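Local coordinates for uncharacterized protein (Bacteroides ovatus CL02T12C04, PDB 6PTM) that probably hydrolyses carrageenan oligosaccharides from their chain ends, as an exo-acting carrageenase of glycoside hydrolase family GH42, at residues A[78-81]-A[82-86]; A[117-120]-A[121-125]; A[260-263]-A[264-267]; A[282-285]-A[286-290]. All coordinates share one frame; numbering follows the deposited sequence.

Interaction 1 of 4, residues A[78-81]-A[82-86]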
# COMPACT_ATOMS: atom_id res chain seq x y z
N ALA A 78 23.11 15.49 -0.69
CA ALA A 78 23.55 16.87 -0.44
C ALA A 78 24.11 17.43 -1.74
O ALA A 78 23.65 18.53 -2.16
CB ALA A 78 24.54 16.88 0.69
N GLU A 79 24.98 16.67 -2.42
CA GLU A 79 25.60 17.11 -3.71
C GLU A 79 24.50 17.42 -4.71
O GLU A 79 24.59 18.44 -5.36
CB GLU A 79 26.52 16.04 -4.28
CG GLU A 79 27.75 15.86 -3.43
CD GLU A 79 28.52 14.62 -3.81
OE1 GLU A 79 27.97 13.77 -4.49
OE2 GLU A 79 29.63 14.50 -3.35
N ILE A 80 23.45 16.60 -4.77
CA ILE A 80 22.35 16.79 -5.75
C ILE A 80 21.58 18.07 -5.39
O ILE A 80 21.31 18.86 -6.29
CB ILE A 80 21.43 15.56 -5.81
CG1 ILE A 80 22.17 14.37 -6.46
CG2 ILE A 80 20.14 15.89 -6.54
CD1 ILE A 80 21.42 13.06 -6.39
N PHE A 81 21.24 18.25 -4.12
CA PHE A 81 20.32 19.34 -3.71
C PHE A 81 21.08 20.66 -3.66
O PHE A 81 20.41 21.69 -3.61
CB PHE A 81 19.62 19.04 -2.39
CG PHE A 81 18.32 18.31 -2.63
CD1 PHE A 81 18.29 16.92 -2.72
CD2 PHE A 81 17.14 19.01 -2.81
CE1 PHE A 81 17.09 16.26 -2.92
CE2 PHE A 81 15.95 18.36 -3.02
CZ PHE A 81 15.93 16.99 -3.09
N MET A 82 22.41 20.64 -3.63
CA MET A 82 23.15 21.91 -3.75
C MET A 82 22.86 22.43 -5.16
O MET A 82 22.60 23.63 -5.30
CB MET A 82 24.66 21.75 -3.52
CG MET A 82 25.03 21.53 -2.07
SD MET A 82 24.54 22.91 -0.99
CE MET A 82 25.83 24.08 -1.43
N GLY A 83 22.91 21.56 -6.17
CA GLY A 83 22.62 22.00 -7.55
C GLY A 83 21.17 22.40 -7.70
O GLY A 83 20.88 23.39 -8.43
N TYR A 84 20.26 21.70 -7.01
CA TYR A 84 18.82 22.05 -7.08
C TYR A 84 18.60 23.43 -6.43
O TYR A 84 17.84 24.24 -7.00
CB TYR A 84 17.96 20.96 -6.44
CG TYR A 84 17.91 19.66 -7.19
CD1 TYR A 84 18.52 19.49 -8.43
CD2 TYR A 84 17.20 18.58 -6.68
CE1 TYR A 84 18.44 18.29 -9.12
CE2 TYR A 84 17.12 17.37 -7.35
CZ TYR A 84 17.72 17.22 -8.58
OH TYR A 84 17.61 16.04 -9.26
N ALA A 85 19.25 23.69 -5.29
CA ALA A 85 19.14 24.98 -4.57
C ALA A 85 19.71 26.10 -5.47
O ALA A 85 19.11 27.18 -5.48
CB ALA A 85 19.87 24.92 -3.26
N LYS A 86 20.80 25.84 -6.19
CA LYS A 86 21.41 26.82 -7.13
C LYS A 86 20.40 27.11 -8.25
O LYS A 86 20.17 28.27 -8.55
CB LYS A 86 22.74 26.30 -7.69
CG LYS A 86 23.58 27.33 -8.44
CD LYS A 86 23.63 28.66 -7.71
CE LYS A 86 24.97 29.35 -7.75
NZ LYS A 86 25.26 29.93 -6.41
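Ile80 sets CG2 anti to its backbone N, and Tyr84 sets CG anti to its carbonyl carbon (chi1 -69°); together these torsions bring the isoleucine methyl over the tyrosine ring. The result is an i to i+4 CH-pi contact on alpha helix 69-90. The two side chains run alongside each other in the same direction. Ile80 CG2 stands 3.7 Å from the centroid of the Tyr84 ring. It is displaced toward the phenolic end, 3.4 Å from Tyr84 CZ. Phe81 meets the same ring at its edge. Tyr84 CD2 lies over one Phe81 face, 3.9 Å from Phe81 CE2. This is a T-shaped pair with the ring planes 71° apart. Tyr84 is therefore held on one face and at one edge, which should restrict turning of its ring. Its OH is hydrogen-bonded to Tyr184 and Trp509. Phe81 also packs on Pro534 and Val537 of helix 534-549. On another flank, Met82 lies against Ala47, Ser48 and Ile51 of helix 44-63. Backbone bonds hold the turn, among them Tyr84 N to Ile80 O at 3.1 Å. Ala78 O accepts from Met82 N at 2.9 Å and lies 3.3 Å from Met82 CG.

Interaction 2 of 4, residues A[117-120]-A[121-125]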
# COMPACT_ATOMS: atom_id res chain seq x y z
N PRO A 117 15.84 28.28 -1.48
CA PRO A 117 17.24 27.89 -1.65
C PRO A 117 17.99 27.73 -0.32
O PRO A 117 18.66 26.72 -0.13
CB PRO A 117 17.86 28.97 -2.57
CG PRO A 117 16.64 29.57 -3.26
CD PRO A 117 15.54 29.52 -2.21
N ASP A 118 17.87 28.69 0.59
CA ASP A 118 18.56 28.59 1.90
C ASP A 118 17.89 27.54 2.79
O ASP A 118 18.58 27.05 3.70
CB ASP A 118 18.69 29.94 2.60
CG ASP A 118 19.82 30.76 1.99
OD1 ASP A 118 20.65 30.20 1.21
OD2 ASP A 118 19.84 31.93 2.30
N PHE A 119 16.60 27.24 2.61
CA PHE A 119 15.92 26.17 3.38
C PHE A 119 16.59 24.84 2.98
O PHE A 119 17.07 24.07 3.85
CB PHE A 119 14.41 26.18 3.14
CG PHE A 119 13.76 24.90 3.59
CD1 PHE A 119 13.60 24.64 4.93
CD2 PHE A 119 13.44 23.90 2.66
CE1 PHE A 119 13.05 23.43 5.36
CE2 PHE A 119 12.89 22.70 3.08
CZ PHE A 119 12.71 22.46 4.43
N GLU A 120 16.76 24.64 1.68
CA GLU A 120 17.41 23.44 1.14
C GLU A 120 18.85 23.38 1.65
O GLU A 120 19.26 22.27 2.05
CB GLU A 120 17.31 23.39 -0.37
CG GLU A 120 15.88 23.17 -0.81
CD GLU A 120 15.71 23.35 -2.30
OE1 GLU A 120 16.15 24.41 -2.80
OE2 GLU A 120 15.13 22.42 -2.96
N ARG A 121 19.58 24.49 1.67
CA ARG A 121 20.98 24.46 2.15
C ARG A 121 20.98 24.18 3.66
O ARG A 121 21.88 23.45 4.12
CB ARG A 121 21.69 25.75 1.74
CG ARG A 121 21.97 25.84 0.25
CD ARG A 121 22.12 27.29 -0.20
NE ARG A 121 22.33 27.40 -1.63
CZ ARG A 121 21.97 28.44 -2.36
NH1 ARG A 121 21.38 29.48 -1.81
NH2 ARG A 121 22.16 28.42 -3.66
N GLN A 122 20.02 24.72 4.40
CA GLN A 122 19.97 24.52 5.86
C GLN A 122 19.65 23.04 6.14
O GLN A 122 20.24 22.47 7.10
CB GLN A 122 18.99 25.47 6.54
CG GLN A 122 19.04 25.36 8.05
CD GLN A 122 20.40 25.70 8.64
OE1 GLN A 122 21.11 26.59 8.18
NE2 GLN A 122 20.76 24.99 9.69
N GLU A 123 18.75 22.44 5.35
CA GLU A 123 18.43 21.00 5.47
C GLU A 123 19.71 20.21 5.20
O GLU A 123 19.95 19.27 5.92
CB GLU A 123 17.30 20.61 4.52
CG GLU A 123 15.98 21.19 4.97
CD GLU A 123 15.47 20.58 6.25
OE1 GLU A 123 15.14 19.37 6.24
OE2 GLU A 123 15.38 21.33 7.26
N ILE A 124 20.50 20.59 4.20
CA ILE A 124 21.79 19.89 3.90
C ILE A 124 22.74 20.02 5.12
O ILE A 124 23.36 19.02 5.46
CB ILE A 124 22.40 20.43 2.61
CG1 ILE A 124 21.53 20.06 1.40
CG2 ILE A 124 23.84 19.98 2.47
CD1 ILE A 124 21.88 20.79 0.12
N ILE A 125 22.79 21.18 5.77
CA ILE A 125 23.70 21.46 6.93
C ILE A 125 23.28 20.55 8.10
O ILE A 125 24.17 19.90 8.70
CB ILE A 125 23.70 22.95 7.29
CG1 ILE A 125 24.37 23.80 6.20
CG2 ILE A 125 24.34 23.20 8.67
CD1 ILE A 125 24.00 25.29 6.25
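Arg121, Gln122, Glu123 and Ile124 each give their backbone N-H to the carbonyl four residues earlier, from Pro117 to Glu120, in alpha helix 109-139. The helix is kinked where N of Pro117 and Asp118 lack bonds to the preceding turn. Two side-chain contacts follow this alpha-helical spacing. The first is an i to i+3 salt bridge. Arg121 NH1 donates to Asp118 OD1 over 3.2 Å, with an N-H...O angle of 161°. OD1 lies in the guanidinium plane and is met on its syn side, though NH1 stands 34° out of the carboxylate plane. The arginine chain is extended from CG to NE and runs back toward Pro117. Pro117 CB then lies over a face of the guanidinium, 3.6 Å from Arg121 NH1. The other end nitrogen, NH2, is salt-bridged to Glu89, so the group is gripped from two carboxylates. On the buried flank, Ile124 CG1 packs 3.2 Å from Glu120 O, while the Glu120 carboxylate reaches Arg511. The second contact is i to i+4. Glu123 CG sits over one face of the Phe119 ring, 3.8 Å from its centroid and 3.5 Å from Phe119 CZ. Glu123 OE1 is paired with Arg535. A bend at chi2 lays the Glu123 carboxylate nearly parallel to the Phe119 ring, the planes 14° apart.

Interaction 3 of 4, residues A[260-263]-A[264-267]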
# COMPACT_ATOMS: atom_id res chain seq x y z
N HIS A 260 -15.67 -4.03 -24.79
CA HIS A 260 -15.82 -3.86 -26.27
C HIS A 260 -14.83 -4.79 -26.99
O HIS A 260 -13.66 -4.81 -26.62
CB HIS A 260 -15.59 -2.42 -26.67
CG HIS A 260 -16.06 -2.13 -28.06
ND1 HIS A 260 -15.46 -2.70 -29.16
CD2 HIS A 260 -17.06 -1.35 -28.52
CE1 HIS A 260 -16.09 -2.29 -30.25
NE2 HIS A 260 -17.08 -1.44 -29.88
N PRO A 261 -15.25 -5.58 -28.01
CA PRO A 261 -14.34 -6.49 -28.70
C PRO A 261 -13.12 -5.80 -29.32
O PRO A 261 -12.12 -6.44 -29.39
CB PRO A 261 -15.17 -7.12 -29.82
CG PRO A 261 -16.57 -7.09 -29.25
CD PRO A 261 -16.64 -5.80 -28.45
N LEU A 262 -13.24 -4.54 -29.76
CA LEU A 262 -12.12 -3.87 -30.43
C LEU A 262 -11.10 -3.49 -29.35
O LEU A 262 -9.88 -3.46 -29.64
CB LEU A 262 -12.65 -2.68 -31.22
CG LEU A 262 -11.60 -1.92 -32.00
CD1 LEU A 262 -11.02 -2.80 -33.09
CD2 LEU A 262 -12.18 -0.65 -32.57
N ALA A 263 -11.55 -3.29 -28.11
CA ALA A 263 -10.64 -3.02 -26.98
C ALA A 263 -9.81 -4.27 -26.72
O ALA A 263 -8.58 -4.16 -26.56
CB ALA A 263 -11.43 -2.58 -25.77
N ARG A 264 -10.45 -5.44 -26.68
CA ARG A 264 -9.76 -6.73 -26.46
C ARG A 264 -8.79 -7.04 -27.64
O ARG A 264 -7.65 -7.53 -27.37
CB ARG A 264 -10.79 -7.83 -26.20
CG ARG A 264 -11.78 -7.43 -25.11
CD ARG A 264 -11.71 -8.30 -23.88
NE ARG A 264 -12.36 -7.72 -22.69
CZ ARG A 264 -12.65 -8.42 -21.60
NH1 ARG A 264 -12.40 -9.72 -21.57
NH2 ARG A 264 -13.20 -7.83 -20.54
N GLN A 265 -9.19 -6.79 -28.88
CA GLN A 265 -8.28 -6.97 -30.05
C GLN A 265 -7.02 -6.11 -29.82
O GLN A 265 -5.87 -6.60 -29.99
CB GLN A 265 -8.97 -6.61 -31.37
CG GLN A 265 -8.02 -6.57 -32.58
CD GLN A 265 -8.69 -5.96 -33.79
OE1 GLN A 265 -9.83 -6.32 -34.07
NE2 GLN A 265 -8.05 -5.00 -34.46
N VAL A 266 -7.21 -4.86 -29.45
CA VAL A 266 -6.09 -3.88 -29.40
C VAL A 266 -5.14 -4.29 -28.27
O VAL A 266 -3.90 -4.33 -28.49
CB VAL A 266 -6.59 -2.42 -29.28
CG1 VAL A 266 -5.45 -1.48 -28.93
CG2 VAL A 266 -7.29 -1.94 -30.55
N ASN A 267 -5.68 -4.62 -27.10
CA ASN A 267 -4.84 -5.05 -25.96
C ASN A 267 -4.09 -6.34 -26.33
O ASN A 267 -2.90 -6.40 -26.04
CB ASN A 267 -5.66 -5.17 -24.68
CG ASN A 267 -5.90 -3.80 -24.08
OD1 ASN A 267 -5.11 -3.32 -23.26
ND2 ASN A 267 -6.96 -3.15 -24.50
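His260 and Arg264 meet through the backbone in the first turn of helix 261-278, where His260 is the N-cap and its carbonyl accepts from Arg264 N at 3.3 Å. The cap itself is a side-chain bond. His260 ND1 accepts from Leu262 N at 2.9 Å, and the donor lies in the imidazole plane. NE2 is bonded to Asp242, so both ring nitrogens are engaged, which should hold the ring's rotation. Van der Waals contacts are fewer. The Leu262 CD1 methyl lies 3.8 Å from Gln265 OE1, and Gln265 NE2 is hydrogen-bonded to Asn204. Val266 CG2 packs tightly, 3.1 Å from Leu262 O. The Arg264 guanidinium leads off to Glu373, with which NH2 forms a salt bridge, and NE donates to Ile258 O. A second side-chain bond closes the next turn. Asn267 CG is anti to its carbonyl carbon (chi1 -79°), which turns the amide back along the helix. The amide also bonds to Asn198 and Tyr256. A leucine here would probably leave Ala263 O with its backbone bond alone and deprive Asn198 and Tyr256 of their amide partner. Ala263 O accepts from Asn267 N at 3.0 Å and, from above the carbonyl plane, from Asn267 ND2 at 2.8 Å, almost straight at 171°.

Interaction 4 of 4, residues A[282-285]-A[286-290]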
# COMPACT_ATOMS: atom_id res chain seq x y z
N GLN A 282 15.39 -9.19 -16.71
CA GLN A 282 15.51 -8.66 -15.33
C GLN A 282 14.58 -7.44 -15.18
O GLN A 282 14.03 -7.29 -14.06
CB GLN A 282 16.98 -8.42 -15.01
CG GLN A 282 17.23 -7.80 -13.63
CD GLN A 282 17.00 -8.71 -12.45
OE1 GLN A 282 16.51 -9.84 -12.60
NE2 GLN A 282 17.31 -8.22 -11.25
N TYR A 283 14.32 -6.63 -16.24
CA TYR A 283 13.51 -5.38 -16.12
C TYR A 283 12.01 -5.70 -15.98
O TYR A 283 11.24 -4.76 -15.78
CB TYR A 283 13.83 -4.35 -17.22
CG TYR A 283 13.46 -4.70 -18.64
CD1 TYR A 283 12.13 -4.65 -19.07
CD2 TYR A 283 14.42 -5.06 -19.57
CE1 TYR A 283 11.77 -4.98 -20.38
CE2 TYR A 283 14.09 -5.37 -20.89
CZ TYR A 283 12.76 -5.31 -21.29
OH TYR A 283 12.41 -5.62 -22.57
N THR A 284 11.62 -6.97 -16.05
CA THR A 284 10.24 -7.44 -15.78
C THR A 284 10.16 -8.11 -14.41
O THR A 284 9.07 -8.57 -14.07
CB THR A 284 9.74 -8.42 -16.85
OG1 THR A 284 10.47 -9.66 -16.80
CG2 THR A 284 9.88 -7.83 -18.23
N GLY A 285 11.25 -8.18 -13.64
CA GLY A 285 11.28 -8.96 -12.38
C GLY A 285 10.26 -8.49 -11.33
O GLY A 285 9.79 -9.36 -10.53
N LEU A 286 9.96 -7.20 -11.26
CA LEU A 286 8.91 -6.69 -10.34
C LEU A 286 7.59 -6.55 -11.11
O LEU A 286 6.69 -5.83 -10.66
CB LEU A 286 9.37 -5.38 -9.69
CG LEU A 286 10.08 -5.59 -8.35
CD1 LEU A 286 10.74 -4.31 -7.91
CD2 LEU A 286 9.13 -6.08 -7.25
N GLY A 287 7.48 -7.23 -12.25
CA GLY A 287 6.20 -7.63 -12.81
C GLY A 287 5.65 -6.64 -13.82
O GLY A 287 6.39 -5.69 -14.26
N TYR A 288 4.43 -6.94 -14.24
CA TYR A 288 3.62 -6.19 -15.22
C TYR A 288 2.47 -5.51 -14.48
O TYR A 288 1.59 -6.18 -13.88
CB TYR A 288 3.11 -7.13 -16.31
CG TYR A 288 4.17 -7.80 -17.15
CD1 TYR A 288 4.87 -8.90 -16.65
CD2 TYR A 288 4.40 -7.41 -18.46
CE1 TYR A 288 5.83 -9.54 -17.42
CE2 TYR A 288 5.35 -8.05 -19.24
CZ TYR A 288 6.06 -9.12 -18.72
OH TYR A 288 6.98 -9.80 -19.46
N MET A 289 2.49 -4.19 -14.52
CA MET A 289 1.51 -3.34 -13.79
C MET A 289 0.34 -3.07 -14.73
O MET A 289 0.54 -2.38 -15.75
CB MET A 289 2.23 -2.04 -13.39
CG MET A 289 1.62 -1.36 -12.19
SD MET A 289 0.12 -0.52 -12.60
CE MET A 289 0.59 0.63 -13.89
N LEU A 290 -0.82 -3.66 -14.47
CA LEU A 290 -1.86 -3.82 -15.51
C LEU A 290 -2.69 -2.54 -15.66
O LEU A 290 -3.25 -2.37 -16.74
CB LEU A 290 -2.77 -5.02 -15.23
CG LEU A 290 -2.08 -6.37 -15.18
CD1 LEU A 290 -3.08 -7.48 -14.86
CD2 LEU A 290 -1.33 -6.67 -16.46
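Thr284 and Gly287 close a type I beta turn just before strand 288-292. Gly287 N donates to Thr284 O at 2.8 Å. This is the tight part of the contact. Gly285 follows a short 3-10 segment and donates its N to Gln282 O at 2.9 Å. A side chain at Gly285 would be crowded by that same oxygen. The phi of Gly287, 93°, is one that residues with a side chain seldom adopt. Gly285 is also the outward side of the turn; the other touching residues are buried. The side-chain contact is looser. Thr284 and Tyr288 run alongside each other in one direction, but Thr284 CG2 comes no nearer than 3.7 Å to Tyr288 OH and 4.1 Å to Tyr288 CZ. The methyl meets the ring obliquely. Thr284 OG1 takes the position between its backbone N and carbonyl carbon (chi1 68°) and bonds to Lys281 O. Tyr288 OH is hydrogen-bonded to Asp386, which fixes the far end of the ring. A phenylalanine here lacks the hydroxyl, which would probably leave Asp386 without this partner and the far end of the ring less firmly held. The turn joins helix 261-278 to strand 288-292 in a parallel beta-alpha-beta unit, consistent with the (beta/alpha)8 (TIM) barrel of GH42 enzymes. Tyr288 packs on Val275 and Met278 of that helix and on Ile382 of helix 358-385. The strand runs between strands 225-230 and 391-394, with Val227 and His392 among its backbone partners.

In the fold
Interactions 1 and 2 lie on two packed helices, 69-90 and 109-139, with centres about 9 Å apart. They share an apolar seam in which Ile124 meets Ala78 and Met82. Interaction 1 is buried and mostly aromatic and aliphatic. Interaction 2 is partly buried and mixes charge with ring packing. Interactions 3 and 4 belong to successive elements, helix 261-278 and the turn into strand 288-292, and their centres are about 23 Å apart. Both are buried. Interaction 3 depends on polar capping at a helix start, interaction 4 on turn geometry and glycines. Interaction 4 is also the most central, about 17 Å from the chain centre; the others lie about 30 Å out.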